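Long-range contact in 1-pyrroline-5-carboxylate dehydrogenase (Thermus thermophilus, PDB 1UZB), which probably catalyses the NAD-dependent oxidation of glutamate semialdehyde, the open form of 1-pyrroline-5-carboxylate, to glutamate in proline breakdown: residues T119-A131 / P353-S365. Numbering follows the deposited sequence. Where two conformers were deposited one is given.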
ATOM      1  N   THR A 119       4.247  13.201 -43.461  1.00  5.56           N
ATOM      2  CA  THR A 119       5.591  12.844 -43.888  1.00  5.89           C
ATOM      3  C   THR A 119       5.684  11.325 -44.039  1.00  6.46           C
ATOM      4  O   THR A 119       6.347  10.827 -44.946  1.00  7.27           O
ATOM      5  CB  THR A 119       6.655  13.357 -42.896  1.00  6.09           C
ATOM      6  OG1 THR A 119       6.507  14.774 -42.737  1.00  8.19           O
ATOM      7  CG2 THR A 119       8.055  13.071 -43.421  1.00  9.01           C
ATOM      8  N   LEU A 120       5.007  10.590 -43.162  1.00  6.32           N
ATOM      9  CA  LEU A 120       4.996   9.129 -43.243  1.00  6.26           C
ATOM     10  C   LEU A 120       4.259   8.673 -44.499  1.00  5.86           C
ATOM     11  O   LEU A 120       4.664   7.716 -45.160  1.00  6.37           O
ATOM     12  CB  LEU A 120       4.306   8.527 -42.015  1.00  6.62           C
ATOM     13  CG  LEU A 120       5.095   8.549 -40.707  1.00  5.59           C
ATOM     14  CD1 LEU A 120       4.195   8.082 -39.576  1.00  6.36           C
ATOM     15  CD2 LEU A 120       6.321   7.652 -40.821  1.00  7.27           C
ATOM     16  N   VAL A 121       3.160   9.352 -44.810  1.00  5.51           N
ATOM     17  CA  VAL A 121       2.377   9.026 -45.993  1.00  5.86           C
ATOM     18  C   VAL A 121       3.264   9.090 -47.235  1.00  6.68           C
ATOM     19  O   VAL A 121       3.311   8.150 -48.029  1.00  7.20           O
ATOM     20  CB  VAL A 121       1.195  10.016 -46.159  1.00  5.72           C
ATOM     21  CG1 VAL A 121       0.534   9.825 -47.516  1.00  6.25           C
ATOM     22  CG2 VAL A 121       0.177   9.804 -45.041  1.00  5.68           C
ATOM     23  N   TYR A 122       3.980  10.201 -47.388  1.00  6.62           N
ATOM     24  CA  TYR A 122       4.846  10.392 -48.544  1.00  6.33           C
ATOM     25  C   TYR A 122       6.171   9.642 -48.540  1.00  6.59           C
ATOM     26  O   TYR A 122       6.594   9.157 -49.591  1.00  7.27           O
ATOM     27  CB  TYR A 122       5.121  11.886 -48.755  1.00  6.96           C
ATOM     28  CG  TYR A 122       3.925  12.650 -49.271  1.00  6.92           C
ATOM     29  CD1 TYR A 122       3.361  13.689 -48.531  1.00  7.81           C
ATOM     30  CD2 TYR A 122       3.343  12.319 -50.495  1.00  7.73           C
ATOM     31  CE1 TYR A 122       2.245  14.378 -48.999  1.00  9.38           C
ATOM     32  CE2 TYR A 122       2.229  12.999 -50.970  1.00  8.77           C
ATOM     33  CZ  TYR A 122       1.687  14.027 -50.216  1.00  9.92           C
ATOM     34  OH  TYR A 122       0.582  14.699 -50.684  1.00 13.43           O
ATOM     35  N   GLU A 123       6.824   9.528 -47.385  1.00  5.79           N
ATOM     36  CA  GLU A 123       8.121   8.857 -47.352  1.00  6.09           C
ATOM     37  C   GLU A 123       8.106   7.331 -47.305  1.00  5.99           C
ATOM     38  O   GLU A 123       8.972   6.691 -47.912  1.00  6.00           O
ATOM     39  CB  GLU A 123       8.989   9.376 -46.199  1.00  6.94           C
ATOM     40  CG  GLU A 123      10.450   8.961 -46.370  1.00  8.01           C
ATOM     41  CD  GLU A 123      11.387   9.525 -45.316  1.00  8.79           C
ATOM     42  OE1 GLU A 123      12.602   9.614 -45.607  1.00  8.91           O
ATOM     43  OE2 GLU A 123      10.923   9.865 -44.204  1.00 10.07           O
ATOM     44  N   VAL A 124       7.152   6.743 -46.583  1.00  6.03           N
ATOM     45  CA  VAL A 124       7.093   5.285 -46.508  1.00  6.42           C
ATOM     46  C   VAL A 124       5.789   4.659 -47.000  1.00  6.51           C
ATOM     47  O   VAL A 124       5.580   3.456 -46.859  1.00  6.91           O
ATOM     48  CB  VAL A 124       7.422   4.758 -45.083  1.00  7.24           C
ATOM     49  CG1 VAL A 124       8.842   5.159 -44.701  1.00  7.22           C
ATOM     50  CG2 VAL A 124       6.424   5.287 -44.074  1.00  7.39           C
ATOM     51  N   GLY A 125       4.910   5.475 -47.575  1.00  6.36           N
ATOM     52  CA  GLY A 125       3.677   4.952 -48.136  1.00  6.18           C
ATOM     53  C   GLY A 125       2.587   4.428 -47.226  1.00  5.79           C
ATOM     54  O   GLY A 125       1.880   3.480 -47.585  1.00  6.92           O
ATOM     55  N   LYS A 126       2.441   5.027 -46.051  1.00  5.92           N
ATOM     56  CA  LYS A 126       1.383   4.618 -45.137  1.00  5.53           C
ATOM     57  C   LYS A 126       0.128   5.394 -45.495  1.00  5.10           C
ATOM     58  O   LYS A 126       0.214   6.562 -45.885  1.00  6.58           O
ATOM     59  CB  LYS A 126       1.751   4.944 -43.687  1.00  7.43           C
ATOM     60  CG  LYS A 126       2.917   4.154 -43.157  1.00 10.08           C
ATOM     61  CD  LYS A 126       2.923   4.111 -41.639  1.00  9.38           C
ATOM     62  CE  LYS A 126       3.936   3.086 -41.164  1.00 10.36           C
ATOM     63  NZ  LYS A 126       3.864   2.830 -39.700  1.00 10.06           N
ATOM     64  N   ASN A 127      -1.036   4.758 -45.393  1.00  4.08           N
ATOM     65  CA  ASN A 127      -2.255   5.501 -45.658  1.00  5.39           C
ATOM     66  C   ASN A 127      -2.464   6.385 -44.422  1.00  5.95           C
ATOM     67  O   ASN A 127      -1.662   6.348 -43.483  1.00  5.98           O
ATOM     68  CB  ASN A 127      -3.463   4.581 -45.955  1.00  5.44           C
ATOM     69  CG  ASN A 127      -3.885   3.719 -44.780  1.00  4.73           C
ATOM     70  OD1 ASN A 127      -3.514   3.962 -43.638  1.00  7.13           O
ATOM     71  ND2 ASN A 127      -4.696   2.705 -45.067  1.00  7.79           N
ATOM     72  N   TRP A 128      -3.522   7.185 -44.416  1.00  6.34           N
ATOM     73  CA  TRP A 128      -3.754   8.121 -43.319  1.00  7.02           C
ATOM     74  C   TRP A 128      -3.837   7.552 -41.905  1.00  5.83           C
ATOM     75  O   TRP A 128      -3.191   8.070 -40.993  1.00  5.76           O
ATOM     76  CB  TRP A 128      -5.007   8.944 -43.609  1.00  7.65           C
ATOM     77  CG  TRP A 128      -4.917   9.829 -44.828  1.00  7.97           C
ATOM     78  CD1 TRP A 128      -4.059   9.704 -45.891  1.00  8.63           C
ATOM     79  CD2 TRP A 128      -5.772  10.932 -45.132  1.00  8.80           C
ATOM     80  NE1 TRP A 128      -4.335  10.665 -46.839  1.00  8.41           N
ATOM     81  CE2 TRP A 128      -5.383  11.431 -46.397  1.00  7.71           C
ATOM     82  CE3 TRP A 128      -6.837  11.546 -44.459  1.00  9.82           C
ATOM     83  CZ2 TRP A 128      -6.023  12.519 -47.002  1.00  9.87           C
ATOM     84  CZ3 TRP A 128      -7.474  12.629 -45.061  1.00 12.14           C
ATOM     85  CH2 TRP A 128      -7.062  13.101 -46.320  1.00 10.39           C
ATOM     86  N   VAL A 129      -4.632   6.505 -41.706  1.00  6.85           N
ATOM     87  CA  VAL A 129      -4.763   5.946 -40.364  1.00  7.47           C
ATOM     88  C   VAL A 129      -3.515   5.197 -39.900  1.00  6.11           C
ATOM     89  O   VAL A 129      -3.181   5.224 -38.714  1.00  6.72           O
ATOM     90  CB  VAL A 129      -6.018   5.049 -40.245  1.00  8.57           C
ATOM     91  CG1 VAL A 129      -7.264   5.859 -40.578  0.50 11.55           C
ATOM     92  CG2 VAL A 129      -5.888   3.841 -41.156  0.50 10.15           C
ATOM     93  N   GLU A 130      -2.823   4.525 -40.818  1.00  5.95           N
ATOM     94  CA  GLU A 130      -1.596   3.833 -40.438  1.00  5.31           C
ATOM     95  C   GLU A 130      -0.587   4.894 -39.986  1.00  5.15           C
ATOM     96  O   GLU A 130       0.151   4.693 -39.019  1.00  6.03           O
ATOM     97  CB  GLU A 130      -1.032   3.041 -41.622  1.00  5.64           C
ATOM     98  CG  GLU A 130      -1.804   1.769 -41.982  1.00  8.76           C
ATOM     99  CD  GLU A 130      -1.773   0.705 -40.888  1.00  8.69           C
ATOM    100  OE1 GLU A 130      -0.777   0.637 -40.134  1.00  9.94           O
ATOM    101  OE2 GLU A 130      -2.740  -0.082 -40.795  1.00 12.59           O
ATOM    102  N   ALA A 131      -0.564   6.029 -40.681  1.00  5.38           N
ATOM    103  CA  ALA A 131       0.345   7.110 -40.323  1.00  5.28           C
ATOM    104  C   ALA A 131      -0.017   7.684 -38.951  1.00  5.52           C
ATOM    105  O   ALA A 131       0.859   7.918 -38.120  1.00  6.24           O
ATOM    106  CB  ALA A 131       0.300   8.210 -41.384  1.00  6.55           C
ATOM    107  N   PRO A 353      -1.716   5.367 -54.622  1.00  7.48           N
ATOM    108  CA  PRO A 353      -0.862   6.334 -53.928  1.00  7.75           C
ATOM    109  C   PRO A 353      -1.353   6.548 -52.499  1.00  6.87           C
ATOM    110  O   PRO A 353      -2.546   6.771 -52.269  1.00  6.88           O
ATOM    111  CB  PRO A 353      -1.004   7.589 -54.776  1.00  7.86           C
ATOM    112  CG  PRO A 353      -1.214   7.032 -56.160  1.00  7.57           C
ATOM    113  CD  PRO A 353      -2.174   5.897 -55.921  1.00  8.27           C
ATOM    114  N   ALA A 354      -0.427   6.487 -51.547  1.00  6.60           N
ATOM    115  CA  ALA A 354      -0.758   6.651 -50.135  1.00  6.89           C
ATOM    116  C   ALA A 354      -1.516   7.945 -49.816  1.00  6.96           C
ATOM    117  O   ALA A 354      -2.388   7.957 -48.946  1.00  6.17           O
ATOM    118  CB  ALA A 354       0.518   6.564 -49.298  1.00  6.37           C
ATOM    119  N   GLU A 355      -1.191   9.028 -50.516  1.00  7.04           N
ATOM    120  CA  GLU A 355      -1.862  10.302 -50.263  1.00  7.45           C
ATOM    121  C   GLU A 355      -3.370  10.226 -50.495  1.00  7.27           C
ATOM    122  O   GLU A 355      -4.127  11.007 -49.918  1.00  8.52           O
ATOM    123  CB  GLU A 355      -1.256  11.416 -51.127  1.00  9.03           C
ATOM    124  CG  GLU A 355      -1.348  11.182 -52.628  1.00  9.55           C
ATOM    125  CD  GLU A 355      -0.922  12.394 -53.443  1.00 12.00           C
ATOM    126  OE1 GLU A 355      -0.995  12.327 -54.686  1.00 14.96           O
ATOM    127  OE2 GLU A 355      -0.519  13.410 -52.839  1.00 15.45           O
ATOM    128  N   GLU A 356      -3.804   9.289 -51.336  1.00  7.95           N
ATOM    129  CA  GLU A 356      -5.230   9.109 -51.627  1.00  8.12           C
ATOM    130  C   GLU A 356      -5.956   8.335 -50.522  1.00  8.15           C
ATOM    131  O   GLU A 356      -7.162   8.102 -50.606  1.00  9.09           O
ATOM    132  CB  GLU A 356      -5.414   8.356 -52.948  1.00  9.18           C
ATOM    133  CG  GLU A 356      -4.866   9.052 -54.188  1.00 10.83           C
ATOM    134  CD  GLU A 356      -5.578  10.354 -54.503  1.00 12.93           C
ATOM    135  OE1 GLU A 356      -6.762  10.491 -54.133  1.00 12.39           O
ATOM    136  OE2 GLU A 356      -4.958  11.234 -55.139  1.00 15.54           O
ATOM    137  N   ASN A 357      -5.214   7.942 -49.490  1.00  6.38           N
ATOM    138  CA  ASN A 357      -5.749   7.171 -48.367  1.00  6.79           C
ATOM    139  C   ASN A 357      -6.429   5.872 -48.797  1.00  7.63           C
ATOM    140  O   ASN A 357      -7.576   5.597 -48.438  1.00  9.09           O
ATOM    141  CB  ASN A 357      -6.718   8.013 -47.533  1.00  7.40           C
ATOM    142  CG  ASN A 357      -7.035   7.363 -46.204  1.00  7.40           C
ATOM    143  OD1 ASN A 357      -6.210   6.635 -45.653  1.00  8.00           O
ATOM    144  ND2 ASN A 357      -8.222   7.631 -45.672  1.00 10.01           N
ATOM    145  N   PRO A 358      -5.721   5.046 -49.575  1.00  6.91           N
ATOM    146  CA  PRO A 358      -6.264   3.771 -50.045  1.00  6.95           C
ATOM    147  C   PRO A 358      -6.140   2.744 -48.928  1.00  7.87           C
ATOM    148  O   PRO A 358      -5.534   3.023 -47.891  1.00  7.74           O
ATOM    149  CB  PRO A 358      -5.353   3.436 -51.211  1.00  7.10           C
ATOM    150  CG  PRO A 358      -4.022   3.889 -50.686  1.00  6.91           C
ATOM    151  CD  PRO A 358      -4.352   5.246 -50.090  1.00  7.65           C
ATOM    152  N   ASP A 359      -6.713   1.562 -49.125  1.00  7.59           N
ATOM    153  CA  ASP A 359      -6.590   0.525 -48.112  1.00  8.02           C
ATOM    154  C   ASP A 359      -5.127   0.099 -48.056  1.00  7.96           C
ATOM    155  O   ASP A 359      -4.597  -0.187 -46.982  1.00  8.86           O
ATOM    156  CB  ASP A 359      -7.480  -0.671 -48.448  1.00  9.11           C
ATOM    157  CG  ASP A 359      -8.953  -0.340 -48.353  1.00  9.91           C
ATOM    158  OD1 ASP A 359      -9.356   0.288 -47.350  1.00 14.83           O
ATOM    159  OD2 ASP A 359      -9.710  -0.709 -49.273  1.00 11.56           O
ATOM    160  N   LEU A 360      -4.482   0.060 -49.219  1.00  6.92           N
ATOM    161  CA  LEU A 360      -3.070  -0.294 -49.311  1.00  6.70           C
ATOM    162  C   LEU A 360      -2.309   0.696 -50.171  1.00  5.99           C
ATOM    163  O   LEU A 360      -2.756   1.061 -51.258  1.00  6.81           O
ATOM    164  CB  LEU A 360      -2.862  -1.677 -49.931  1.00  8.09           C
ATOM    165  CG  LEU A 360      -2.994  -2.928 -49.067  1.00  6.95           C
ATOM    166  CD1 LEU A 360      -4.461  -3.266 -48.892  1.00 10.20           C
ATOM    167  CD2 LEU A 360      -2.268  -4.084 -49.736  1.00  9.71           C
ATOM    168  N   GLY A 361      -1.169   1.140 -49.666  1.00  6.24           N
ATOM    169  CA  GLY A 361      -0.320   2.024 -50.432  1.00  7.12           C
ATOM    170  C   GLY A 361       0.676   1.090 -51.103  1.00  6.58           C
ATOM    171  O   GLY A 361       0.388  -0.095 -51.277  1.00  7.01           O
ATOM    172  N   PRO A 362       1.857   1.583 -51.487  1.00  6.24           N
ATOM    173  CA  PRO A 362       2.896   0.784 -52.142  1.00  6.19           C
ATOM    174  C   PRO A 362       3.808   0.147 -51.102  1.00  6.36           C
ATOM    175  O   PRO A 362       3.778   0.530 -49.931  1.00  5.91           O
ATOM    176  CB  PRO A 362       3.652   1.830 -52.937  1.00  5.65           C
ATOM    177  CG  PRO A 362       3.683   2.970 -51.956  1.00  6.11           C
ATOM    178  CD  PRO A 362       2.258   3.000 -51.411  1.00  7.49           C
ATOM    179  N   VAL A 363       4.610  -0.832 -51.511  1.00  6.11           N
ATOM    180  CA  VAL A 363       5.571  -1.388 -50.572  1.00  6.73           C
ATOM    181  C   VAL A 363       6.655  -0.305 -50.544  1.00  6.59           C
ATOM    182  O   VAL A 363       6.702   0.558 -51.427  1.00  6.62           O
ATOM    183  CB  VAL A 363       6.106  -2.779 -51.000  1.00  6.91           C
ATOM    184  CG1 VAL A 363       4.986  -3.804 -50.879  1.00  7.17           C
ATOM    185  CG2 VAL A 363       6.643  -2.744 -52.412  1.00  7.50           C
ATOM    186  N   VAL A 364       7.523  -0.343 -49.543  1.00  8.42           N
ATOM    187  CA  VAL A 364       8.501   0.722 -49.352  1.00  7.34           C
ATOM    188  C   VAL A 364       9.593   1.029 -50.374  1.00  7.91           C
ATOM    189  O   VAL A 364      10.017   2.181 -50.482  1.00  7.46           O
ATOM    190  CB  VAL A 364       9.162   0.586 -47.954  1.00  8.26           C
ATOM    191  CG1 VAL A 364      10.317  -0.399 -48.004  1.00  7.93           C
ATOM    192  CG2 VAL A 364       9.610   1.950 -47.455  1.00  8.94           C
ATOM    193  N   SER A 365      10.052   0.039 -51.127  1.00  6.94           N
ATOM    194  CA  SER A 365      11.129   0.299 -52.080  1.00  7.92           C
ATOM    195  C   SER A 365      11.145  -0.694 -53.221  1.00  7.95           C
ATOM    196  O   SER A 365      10.434  -1.696 -53.195  1.00  7.88           O
ATOM    197  CB  SER A 365      12.476   0.227 -51.365  1.00  8.22           C
ATOM    198  OG  SER A 365      12.712  -1.098 -50.909  1.00  8.97           O
TER
HETATM  199  O   HOH W   1      10.558   4.652 -49.045  1.00 17.10           O
HETATM  200  O   HOH W   2       5.645   1.043 -48.005  1.00  5.68           O
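The bend between two consecutive helices of the aldehyde dehydrogenase fold, where helix 113-124 gives way to helix 128-149, rests on loop 353-365 through Trp-128, Asn-127 and Gly-125. Asn-357 lies stacked on the indole of Trp-128, its amide 18° from the ring plane and its CB 3.5 Å from the centroid of the five-membered ring, a CH-pi contact. Asn-357 OD1 also accepts from Trp-128 N at 3.0 Å, the donor lying above the carbonyl plane; chi1 of -167°, which sets CG opposite the backbone N, brings the amide there. Trp-128 NE1 donates to Glu-355 O, from above the carbonyl plane. A leucine in place of Trp-128 would probably leave Glu-355 O without this donor and Asn-357 without its flat platform. Asparagine suits its place at the N-cap: Asn-127 OD1 accepts from Glu-130 N, a capping bond, while Asn-127 ND2 gives Pro-358 O an in-plane bond of 3.0 Å. Gly-125 turns the chain with positive phi, where a side chain would crowd Pro-362, and small Ala-354 fits its CB 3.4 Å from Lys-126 O. Tyr-122 OH donates to Glu-355 OE2 at 2.7 Å, and water 2 bridges Val-124 O and Pro-362 O. Helix 17-32 packs against Tyr-122 and Trp-128 through Leu-27, while loop 353-365 leads into helix 366-379.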